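Local coordinates for protein glycosyl hydrolase (Streptomyces cattleya, PDB 7LR8) that probably hydrolyses the Manβ1-4GlcNAc core disaccharide of N-glycans as a subfamily 18 member of glycoside hydrolase family 5, at residues B[302-307]-B[321-326]. The protein carries 1 engineered substitution. Numbering follows the deposited sequence. Where two conformers were deposited one is given.
Sequences TWWCSH and YSLGLL. With BMA (beta-D-mannopyranose), chain D.
Trp-304 and Leu-323 meet obliquely beside the bound mannose: Leu-323 CD1 reaches Trp-304 CD1 at 3.6 Å, while Leu-323 CB lies at the indole edge, in plane. A chi1 of -173° puts CG of Trp-304 anti to the backbone N, and one indole face lies against the mannose, whose C3 sits 3.8 Å above the plane toward the rim; Cys-305 CB backs the opposite face. Leu-323 CD1 also touches the sugar, 3.7 Å from BMA C6. The peptide between Trp-304 and Cys-305 is cis. Cys-305 N then donates to Leu-323 O, from well above the carbonyl plane (50°), and a water that accepts from Trp-303 NE1 also lies within hydrogen-bonding distance of this oxygen, 2.8 Å from Leu-323 O. Cys-305 O accepts from Leu-325 N and takes a CA-H...O contact from Gly-324, and Leu-326 N donates to Ser-306 O. Leu-325 crosses the Trp-303 side chain at about a right angle, CD2 over the five-membered ring, 3.7 Å from its centroid; Val-339 of helix 334-349 touches both side chains. Farther along, His-307 and Leu-326 lie side by side, Leu-326 CD1 over the imidazole face. The ring's rotation is fixed at both nitrogens, ND1 by Ser-306 OG (2.8 Å) and NE2 by Ser-44 OG. In this TIM-barrel hydrolase, backbone bonds thus tie residues 305-306 to the loop at 323-326, so that one pair of side chains, Trp-304 and Leu-323, presents an apolar wall to the mannose, while Glu-320, Glu-268, Asn-152 and Ser-101 hydrogen-bond to it.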
loop_
_atom_site.group_PDB
_atom_site.type_symbol
_atom_site.label_atom_id
_atom_site.label_comp_id
_atom_site.label_asym_id
_atom_site.label_seq_id
_atom_site.Cartn_x
_atom_site.Cartn_y
_atom_site.Cartn_z
ATOM N N THR B 302 27.830 0.345 8.437
ATOM C CA THR B 302 26.620 1.132 8.626
ATOM C C THR B 302 25.687 0.340 9.531
ATOM O O THR B 302 25.122 -0.676 9.114
ATOM C CB THR B 302 25.977 1.473 7.279
ATOM O OG1 THR B 302 26.987 2.009 6.398
ATOM C CG2 THR B 302 24.879 2.507 7.455
ATOM N N TRP B 303 25.571 0.771 10.788
ATOM C CA TRP B 303 24.816 0.035 11.784
ATOM C C TRP B 303 23.319 0.195 11.561
ATOM O O TRP B 303 22.839 1.282 11.229
ATOM C CB TRP B 303 25.185 0.506 13.201
ATOM C CG TRP B 303 24.804 -0.513 14.209
ATOM C CD1 TRP B 303 23.616 -0.612 14.876
ATOM C CD2 TRP B 303 25.597 -1.627 14.633
ATOM N NE1 TRP B 303 23.632 -1.714 15.707
ATOM C CE2 TRP B 303 24.835 -2.355 15.563
ATOM C CE3 TRP B 303 26.884 -2.081 14.311
ATOM C CZ2 TRP B 303 25.316 -3.506 16.173
ATOM C CZ3 TRP B 303 27.352 -3.230 14.919
ATOM C CH2 TRP B 303 26.574 -3.923 15.832
ATOM N N TRP B 304 22.584 -0.909 11.714
ATOM C CA TRP B 304 21.122 -0.879 11.755
ATOM C C TRP B 304 20.718 -1.021 13.212
ATOM O O TRP B 304 20.857 -2.105 13.780
ATOM C CB TRP B 304 20.495 -2.014 10.948
ATOM C CG TRP B 304 19.004 -1.842 10.879
ATOM C CD1 TRP B 304 18.097 -2.061 11.879
ATOM C CD2 TRP B 304 18.250 -1.354 9.756
ATOM N NE1 TRP B 304 16.830 -1.742 11.448
ATOM C CE2 TRP B 304 16.898 -1.314 10.145
ATOM C CE3 TRP B 304 18.590 -0.966 8.455
ATOM C CZ2 TRP B 304 15.896 -0.880 9.289
ATOM C CZ3 TRP B 304 17.591 -0.543 7.610
ATOM C CH2 TRP B 304 16.263 -0.506 8.021
ATOM N N CYS B 305 20.175 0.041 13.810
ATOM C CA CYS B 305 19.803 1.285 13.153
ATOM C C CYS B 305 20.077 2.432 14.124
ATOM O O CYS B 305 20.573 2.207 15.235
ATOM C CB CYS B 305 18.331 1.261 12.748
ATOM S SG CYS B 305 17.229 0.730 14.094
ATOM N N SER B 306 19.748 3.657 13.716
ATOM C CA SER B 306 20.068 4.807 14.559
ATOM C C SER B 306 19.210 4.813 15.822
ATOM O O SER B 306 19.731 4.961 16.940
ATOM C CB SER B 306 19.896 6.100 13.758
ATOM O OG SER B 306 18.546 6.314 13.382
ATOM N N HIS B 307 17.895 4.616 15.668
ATOM C CA HIS B 307 16.947 4.811 16.754
ATOM C C HIS B 307 16.007 3.625 16.888
ATOM O O HIS B 307 15.564 3.044 15.892
ATOM C CB HIS B 307 16.138 6.090 16.542
ATOM C CG HIS B 307 16.956 7.338 16.657
ATOM N ND1 HIS B 307 17.675 7.859 15.602
ATOM C CD2 HIS B 307 17.196 8.150 17.715
ATOM C CE1 HIS B 307 18.308 8.949 16.000
ATOM N NE2 HIS B 307 18.041 9.142 17.280
ATOM N N TYR B 321 12.177 -3.587 17.354
ATOM C CA TYR B 321 11.963 -2.382 18.147
ATOM C C TYR B 321 13.244 -1.889 18.809
ATOM O O TYR B 321 13.432 -0.679 18.952
ATOM C CB TYR B 321 10.899 -2.626 19.217
ATOM C CG TYR B 321 9.500 -2.817 18.665
ATOM C CD1 TYR B 321 8.745 -1.729 18.225
ATOM C CD2 TYR B 321 8.939 -4.079 18.604
ATOM C CE1 TYR B 321 7.473 -1.903 17.742
ATOM C CE2 TYR B 321 7.677 -4.264 18.100
ATOM C CZ TYR B 321 6.946 -3.178 17.684
ATOM O OH TYR B 321 5.679 -3.369 17.195
ATOM N N SER B 322 14.130 -2.790 19.222
ATOM C CA SER B 322 15.299 -2.390 19.996
ATOM C C SER B 322 16.604 -2.532 19.215
ATOM O O SER B 322 17.657 -2.794 19.803
ATOM C CB SER B 322 15.358 -3.181 21.301
ATOM O OG SER B 322 14.217 -2.900 22.098
ATOM N N LEU B 323 16.553 -2.349 17.892
ATOM C CA LEU B 323 17.754 -2.362 17.062
ATOM C C LEU B 323 18.526 -1.043 17.097
ATOM O O LEU B 323 19.601 -0.960 16.501
ATOM C CB LEU B 323 17.393 -2.715 15.611
ATOM C CG LEU B 323 17.093 -4.212 15.460
ATOM C CD1 LEU B 323 16.713 -4.597 14.045
ATOM C CD2 LEU B 323 18.295 -5.033 15.927
ATOM N N GLY B 324 18.022 -0.015 17.772
ATOM C CA GLY B 324 18.688 1.276 17.731
ATOM C C GLY B 324 19.961 1.310 18.561
ATOM O O GLY B 324 20.140 0.552 19.516
ATOM N N LEU B 325 20.878 2.193 18.152
ATOM C CA LEU B 325 21.977 2.604 19.014
ATOM C C LEU B 325 21.533 3.672 19.997
ATOM O O LEU B 325 22.208 3.894 21.011
ATOM C CB LEU B 325 23.134 3.134 18.164
ATOM C CG LEU B 325 23.767 2.144 17.187
ATOM C CD1 LEU B 325 24.878 2.818 16.385
ATOM C CD2 LEU B 325 24.292 0.908 17.921
ATOM N N LEU B 326 20.411 4.327 19.703
ATOM C CA LEU B 326 19.819 5.359 20.538
ATOM C C LEU B 326 18.373 4.981 20.846
ATOM O O LEU B 326 17.694 4.340 20.037
ATOM C CB LEU B 326 19.876 6.725 19.829
ATOM C CG LEU B 326 21.310 7.207 19.583
ATOM C CD1 LEU B 326 21.466 7.810 18.188
ATOM C CD2 LEU B 326 21.695 8.203 20.660
HETATM C C1 BMA D . 16.853 -6.012 7.085
HETATM C C2 BMA D . 16.544 -4.487 6.945
HETATM C C3 BMA D . 15.191 -4.205 7.567
HETATM C C4 BMA D . 15.080 -4.903 8.991
HETATM C C5 BMA D . 16.449 -5.484 9.446
HETATM C C6 BMA D . 16.376 -6.249 10.748
HETATM O O2 BMA D . 16.528 -4.075 5.587
HETATM O O3 BMA D . 14.122 -4.577 6.661
HETATM O O4 BMA D . 14.647 -3.942 9.914
HETATM O O5 BMA D . 16.922 -6.429 8.469
HETATM O O6 BMA D . 15.471 -7.361 10.544
HETATM O O HOH W 1 21.251 -3.209 16.567
#